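Local coordinates for protein estrogen receptor (PDB 4N1Y) that acts as a constitutively active nuclear receptor of the steroid hormone receptor family, probably regulating gene transcription without needing a bound hormone, at the interface of chains A and B. Numbering follows the deposited sequence. Chains: chain A/B, Estrogen receptor.

Contact 1: the interface of chains A and B. Residues chain A 122, 129, 197; chain B 150-153, 199.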
ATOM      1  N   GLN A 122     -10.689   4.401   6.067  1.00 40.72           N
ATOM      2  CA  GLN A 122      -9.806   4.248   4.909  1.00 41.67           C
ATOM      3  C   GLN A 122     -10.529   3.489   3.785  1.00 41.74           C
ATOM      4  O   GLN A 122     -10.508   3.902   2.621  1.00 41.39           O
ATOM      5  CB  GLN A 122      -8.524   3.541   5.325  1.00 40.21           C
ATOM      6  CG  GLN A 122      -7.393   3.631   4.333  1.00 49.42           C
ATOM      7  CD  GLN A 122      -6.084   3.111   4.915  1.00 56.45           C
ATOM      8  OE1 GLN A 122      -6.089   2.264   5.810  1.00 67.54           O
ATOM      9  NE2 GLN A 122      -4.961   3.603   4.402  1.00 50.08           N
ATOM     10  N   GLN A 129     -13.791   7.053  -3.726  1.00 36.60           N
ATOM     11  CA  GLN A 129     -12.941   7.228  -4.890  1.00 44.35           C
ATOM     12  C   GLN A 129     -13.402   6.364  -6.073  1.00 41.01           C
ATOM     13  O   GLN A 129     -13.404   6.808  -7.227  1.00 38.58           O
ATOM     14  CB  GLN A 129     -11.491   6.915  -4.545  1.00 48.83           C
ATOM     15  CG  GLN A 129     -10.575   8.100  -4.665  1.00 49.64           C
ATOM     16  CD  GLN A 129     -11.034   9.232  -3.804  1.00 63.91           C
ATOM     17  OE1 GLN A 129     -11.370  10.305  -4.297  1.00 75.26           O
ATOM     18  NE2 GLN A 129     -11.060   9.003  -2.501  1.00 74.47           N
ATOM     19  N   HIS A 197      -3.862   2.253  -0.387  1.00 38.67           N
ATOM     20  CA  HIS A 197      -4.696   2.498   0.804  1.00 38.03           C
ATOM     21  C   HIS A 197      -5.380   1.228   1.247  1.00 37.85           C
ATOM     22  O   HIS A 197      -5.535   0.978   2.441  1.00 42.41           O
ATOM     23  CB  HIS A 197      -5.738   3.599   0.556  1.00 34.90           C
ATOM     24  CG  HIS A 197      -5.124   4.922   0.214  1.00 51.40           C
ATOM     25  ND1 HIS A 197      -4.346   5.630   1.108  1.00 53.80           N
ATOM     26  CD2 HIS A 197      -5.148   5.655  -0.925  1.00 33.48           C
ATOM     27  CE1 HIS A 197      -3.908   6.735   0.531  1.00 42.80           C
ATOM     28  NE2 HIS A 197      -4.380   6.773  -0.700  1.00 43.39           N
TER
ATOM     29  N   ASN B 150      -0.326  11.384  -2.123  1.00 47.96           N
ATOM     30  CA  ASN B 150      -1.211  10.229  -1.979  1.00 42.31           C
ATOM     31  C   ASN B 150      -1.189   9.720  -0.537  1.00 45.11           C
ATOM     32  O   ASN B 150      -1.750   8.662  -0.233  1.00 43.36           O
ATOM     33  CB  ASN B 150      -0.784   9.099  -2.910  1.00 36.46           C
ATOM     34  CG  ASN B 150      -1.870   8.048  -3.099  1.00 48.96           C
ATOM     35  OD1 ASN B 150      -3.030   8.385  -3.352  1.00 60.73           O
ATOM     36  ND2 ASN B 150      -1.508   6.765  -2.940  1.00 36.30           N
ATOM     37  N   ALA B 151      -0.541  10.477   0.347  1.00 44.12           N
ATOM     38  CA  ALA B 151      -0.361  10.031   1.728  1.00 58.59           C
ATOM     39  C   ALA B 151      -1.688   9.762   2.427  1.00 55.26           C
ATOM     40  O   ALA B 151      -1.872   8.716   3.039  1.00 50.14           O
ATOM     41  CB  ALA B 151       0.442  11.053   2.519  1.00 61.49           C
ATOM     42  N   GLU B 152      -2.633  10.682   2.295  1.00 57.92           N
ATOM     43  CA  GLU B 152      -3.880  10.556   3.035  1.00 54.55           C
ATOM     44  C   GLU B 152      -4.981  10.415   2.022  1.00 52.61           C
ATOM     45  O   GLU B 152      -5.016  11.156   1.045  1.00 67.26           O
ATOM     46  CB  GLU B 152      -4.113  11.774   3.936  1.00 48.80           C
ATOM     47  CG  GLU B 152      -5.458  11.793   4.618  1.00 47.11           C
ATOM     48  CD  GLU B 152      -5.626  10.696   5.662  1.00 45.02           C
ATOM     49  OE1 GLU B 152      -6.291   9.678   5.368  1.00 42.53           O
ATOM     50  OE2 GLU B 152      -5.104  10.859   6.785  1.00 46.60           O
ATOM     51  N   VAL B 153      -5.849   9.431   2.219  1.00 39.89           N
ATOM     52  CA  VAL B 153      -6.937   9.205   1.275  1.00 45.53           C
ATOM     53  C   VAL B 153      -8.248   9.787   1.792  1.00 51.73           C
ATOM     54  O   VAL B 153      -9.179  10.026   1.023  1.00 56.19           O
ATOM     55  CB  VAL B 153      -7.121   7.704   0.970  1.00 40.17           C
ATOM     56  CG1 VAL B 153      -7.663   6.935   2.195  1.00 32.28           C
ATOM     57  CG2 VAL B 153      -8.003   7.515  -0.266  1.00 36.31           C
ATOM     58  N   ARG B 199       4.295   1.260   0.804  1.00 32.28           N
ATOM     59  CA  ARG B 199       3.313   1.606   1.823  1.00 43.02           C
ATOM     60  C   ARG B 199       3.295   0.564   2.949  1.00 49.99           C
ATOM     61  O   ARG B 199       3.298   0.903   4.133  1.00 52.48           O
ATOM     62  CB  ARG B 199       1.928   1.727   1.185  1.00 41.69           C
ATOM     63  CG  ARG B 199       0.783   1.925   2.162  1.00 37.24           C
ATOM     64  CD  ARG B 199       0.812   3.320   2.776  1.00 36.41           C
ATOM     65  NE  ARG B 199       0.692   4.404   1.793  1.00 45.28           N
ATOM     66  CZ  ARG B 199      -0.451   5.004   1.452  1.00 51.63           C
ATOM     67  NH1 ARG B 199      -1.605   4.603   1.980  1.00 51.05           N
ATOM     68  NH2 ARG B 199      -0.450   5.992   0.558  1.00 47.51           N
TER
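A:His197 has CG anti to its own carbonyl carbon (chi1 -61°), which sends the imidazole across to chain B. B:Val153 meets it with CG1 in the crowded position between backbone N and carbonyl carbon (chi1 69°) and with CG2 anti to the backbone N. This leaves CB facing the ring and a methyl to each side. The site belongs to the dimer-type interface of nuclear receptor ligand-binding domains, where the long helix near the C-terminus, here 187-214 of chain A, faces the partner. B:Val153 CB lies over the centre of the A:His197 ring in a CH-pi contact. CG2 of B:Val153 reaches CD2 of A:His197 at 3.5 Å, while CG1 lies toward ND1 and CG. The two ring nitrogens look to different partners. ND1 of A:His197 lies at the edge of the B:Arg199 guanidinium, in its plane and 3.1 Å from NH1, at hydrogen-bonding distance if ND1 is the acceptor. Ring and guanidinium planes stand 62° apart. NE2 of A:His197 gives a weak hydrogen bond to the amide oxygen OD1 of B:Asn150, 3.4 Å away. Within chain B, NH2 of B:Arg199 makes a weak hydrogen bond to the backbone O of B:Asn150 at 3.1 Å, which may help to link helix 187-215 to the loop. B:Ala151 O and A:Gln122 NE2 lie at the ring edge. CG of A:Gln122 lies 3.9 Å from CG1 of B:Val153; the two side chains cross at about a right angle.

Contact 2: the interface of chains A and B. Residues chain A 185-186; chain B 167, 171.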
ATOM      1  N   VAL A 185      -5.880   9.392 -19.690  1.00 46.89           N
ATOM      2  CA  VAL A 185      -4.574   8.875 -19.309  1.00 45.57           C
ATOM      3  C   VAL A 185      -4.406   8.750 -17.800  1.00 49.33           C
ATOM      4  O   VAL A 185      -3.586   7.963 -17.325  1.00 48.41           O
ATOM      5  CB  VAL A 185      -3.429   9.770 -19.825  1.00 47.12           C
ATOM      6  CG1 VAL A 185      -3.532   9.955 -21.327  1.00 48.72           C
ATOM      7  CG2 VAL A 185      -3.437  11.110 -19.113  1.00 48.51           C
ATOM      8  N   ARG A 186      -5.231   9.472 -17.053  1.00 45.99           N
ATOM      9  CA  ARG A 186      -5.101   9.511 -15.611  1.00 47.59           C
ATOM     10  C   ARG A 186      -5.882   8.408 -14.939  1.00 44.78           C
ATOM     11  O   ARG A 186      -5.661   8.151 -13.770  1.00 46.30           O
ATOM     12  CB  ARG A 186      -5.575  10.849 -15.054  1.00 45.74           C
ATOM     13  CG  ARG A 186      -4.824  12.051 -15.536  1.00 47.80           C
ATOM     14  CD  ARG A 186      -5.659  13.263 -15.221  1.00 49.12           C
ATOM     15  NE  ARG A 186      -5.054  14.492 -15.695  1.00 51.46           N
ATOM     16  CZ  ARG A 186      -5.577  15.693 -15.486  1.00 60.87           C
ATOM     17  NH1 ARG A 186      -6.716  15.800 -14.816  1.00 62.33           N
ATOM     18  NH2 ARG A 186      -4.969  16.785 -15.943  1.00 60.96           N
TER
ATOM     19  N   GLN B 167      -3.702  15.330  -9.851  1.00 44.02           N
ATOM     20  CA  GLN B 167      -3.963  15.357 -11.277  1.00 48.20           C
ATOM     21  C   GLN B 167      -2.729  15.812 -12.030  1.00 52.12           C
ATOM     22  O   GLN B 167      -2.362  15.208 -13.041  1.00 52.30           O
ATOM     23  CB  GLN B 167      -5.164  16.248 -11.584  1.00 50.03           C
ATOM     24  CG  GLN B 167      -6.452  15.702 -10.991  1.00 56.43           C
ATOM     25  CD  GLN B 167      -6.694  14.254 -11.377  1.00 62.13           C
ATOM     26  OE1 GLN B 167      -7.063  13.957 -12.507  1.00 73.48           O
ATOM     27  NE2 GLN B 167      -6.456  13.345 -10.444  1.00 69.90           N
ATOM     28  N   ASP B 171      -0.442  13.375 -14.633  1.00 41.20           N
ATOM     29  CA  ASP B 171      -0.072  13.752 -15.988  1.00 45.56           C
ATOM     30  C   ASP B 171       1.442  13.700 -16.182  1.00 48.24           C
ATOM     31  O   ASP B 171       1.920  13.193 -17.190  1.00 60.00           O
ATOM     32  CB  ASP B 171      -0.570  15.155 -16.321  1.00 64.55           C
ATOM     33  CG  ASP B 171      -2.080  15.227 -16.420  1.00 78.10           C
ATOM     34  OD1 ASP B 171      -2.725  14.151 -16.491  1.00 82.32           O
ATOM     35  OD2 ASP B 171      -2.615  16.366 -16.419  1.00 72.11           O
TER
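A:Arg186 grips the carboxylate of B:Asp171 side-on, with NE and NH2 each taking one oxygen. NE gives a hydrogen bond to OD1 of B:Asp171 at 2.5 Å, with OD1 in the guanidinium plane. From the acceptor, NE comes in on the syn side but 22° out of the carboxylate plane. NH2 of A:Arg186 meets the syn lone pair of B:Asp171 OD2 at 2.4 Å and forms the salt bridge. Both bonds are modelled short, and at 2.60 Å resolution no extra strength should be read from that. The guanidinium and carboxylate planes are turned 35° from each other. The third nitrogen, NH1, hydrogen-bonds the amide oxygen OE1 of B:Gln167 at 3.0 Å, from a position tilted off the carbonyl plane. B:Gln167 also lays CB over the rim of one guanidinium face. Its bent chain brings the amide round almost perpendicular to the guanidinium. Replacing A:Arg186 with an alanine would probably leave the B:Asp171 carboxylate without its charged mate and the B:Gln167 amide freer to turn. Further out, helix 159-180 of chain B holds B:Gln167 and B:Asp171 one turn apart, so that they flank the guanidinium. The arginine chain is extended from CG to NE (chi3 -178°), which carries the head from its loop across to that helix. Just before it in the loop, A:Val185 places its methyl CG2 4.1 Å from OD1 of B:Asp171.

Contact 3: the interface of chains A and B. Residues chain A 186; chain B 167, 170-171.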
ATOM      1  N   ARG A 186      -5.231   9.472 -17.053  1.00 45.99           N
ATOM      2  CA  ARG A 186      -5.101   9.511 -15.611  1.00 47.59           C
ATOM      3  C   ARG A 186      -5.882   8.408 -14.939  1.00 44.78           C
ATOM      4  O   ARG A 186      -5.661   8.151 -13.770  1.00 46.30           O
ATOM      5  CB  ARG A 186      -5.575  10.849 -15.054  1.00 45.74           C
ATOM      6  CG  ARG A 186      -4.824  12.051 -15.536  1.00 47.80           C
ATOM      7  CD  ARG A 186      -5.659  13.263 -15.221  1.00 49.12           C
ATOM      8  NE  ARG A 186      -5.054  14.492 -15.695  1.00 51.46           N
ATOM      9  CZ  ARG A 186      -5.577  15.693 -15.486  1.00 60.87           C
ATOM     10  NH1 ARG A 186      -6.716  15.800 -14.816  1.00 62.33           N
ATOM     11  NH2 ARG A 186      -4.969  16.785 -15.943  1.00 60.96           N
TER
ATOM     12  N   GLN B 167      -3.702  15.330  -9.851  1.00 44.02           N
ATOM     13  CA  GLN B 167      -3.963  15.357 -11.277  1.00 48.20           C
ATOM     14  C   GLN B 167      -2.729  15.812 -12.030  1.00 52.12           C
ATOM     15  O   GLN B 167      -2.362  15.208 -13.041  1.00 52.30           O
ATOM     16  CB  GLN B 167      -5.164  16.248 -11.584  1.00 50.03           C
ATOM     17  CG  GLN B 167      -6.452  15.702 -10.991  1.00 56.43           C
ATOM     18  CD  GLN B 167      -6.694  14.254 -11.377  1.00 62.13           C
ATOM     19  OE1 GLN B 167      -7.063  13.957 -12.507  1.00 73.48           O
ATOM     20  NE2 GLN B 167      -6.456  13.345 -10.444  1.00 69.90           N
ATOM     21  N   LEU B 170      -0.116  13.001 -11.822  1.00 41.69           N
ATOM     22  CA  LEU B 170      -0.508  11.893 -12.690  1.00 44.37           C
ATOM     23  C   LEU B 170      -0.164  12.162 -14.160  1.00 45.58           C
ATOM     24  O   LEU B 170       0.358  11.284 -14.846  1.00 38.21           O
ATOM     25  CB  LEU B 170      -1.996  11.629 -12.558  1.00 35.42           C
ATOM     26  CG  LEU B 170      -2.440  10.897 -11.305  1.00 35.58           C
ATOM     27  CD1 LEU B 170      -3.947  10.686 -11.340  1.00 37.75           C
ATOM     28  CD2 LEU B 170      -1.706   9.570 -11.174  1.00 38.53           C
ATOM     29  N   ASP B 171      -0.442  13.375 -14.633  1.00 41.20           N
ATOM     30  CA  ASP B 171      -0.072  13.752 -15.988  1.00 45.56           C
ATOM     31  C   ASP B 171       1.442  13.700 -16.182  1.00 48.24           C
ATOM     32  O   ASP B 171       1.920  13.193 -17.190  1.00 60.00           O
ATOM     33  CB  ASP B 171      -0.570  15.155 -16.321  1.00 64.55           C
ATOM     34  CG  ASP B 171      -2.080  15.227 -16.420  1.00 78.10           C
ATOM     35  OD1 ASP B 171      -2.725  14.151 -16.491  1.00 82.32           O
ATOM     36  OD2 ASP B 171      -2.615  16.366 -16.419  1.00 72.11           O
TER
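A loop of chain A, at the residue just before helix 187-214, lies against helix 159-180 of chain B. A:Arg186 is that loop residue, and B:Leu170 is the apolar residue of the helix beneath it. The base of the arginine rests on the leucine, while its head is held further out by B:Asp171 and B:Gln167. One methyl, CD1 of B:Leu170, does much of the touching. It lies 4.1 Å from CB of A:Arg186 and 3.9 Å from the backbone O of the same residue. CB of B:Leu170 also meets CG of A:Arg186, at 4.1 Å. The leucine has CG anti to its carbonyl carbon, and its CD1 then continues the chain away from CA (chi2 -179°), which carries this methyl out to the loop. The two side chains run at a slant to one another. These are ordinary van der Waals contacts, with no polar bond between the pair. Chain B here hides 92 Å² of A:Arg186, on its aliphatic stem as well as its charged end. The site thus adds an apolar footing to a polar clamp. It probably fixes the start of the long helix 187-214 against the partner subunit and so supports the pairing of the two ligand-binding domains.

Contact 2 and contact 3 are two portions of one site. Their C-alpha centres are about 2 Å apart, and they share A:Arg186, B:Gln167 and B:Asp171. Contact 1 lies about 17 Å from contact 2 and about 16 Å from contact 3, measured between the same kind of centres. Helix 187-214 of chain A connects them: A:Arg186 precedes its start and A:His197 lies further along it. The interface is two-fold symmetric, so each contact recurs with the chains exchanged. Each subunit's helix and the loop leading into it therefore meet the other subunit at separate points, consistent with the dimers known for this receptor family.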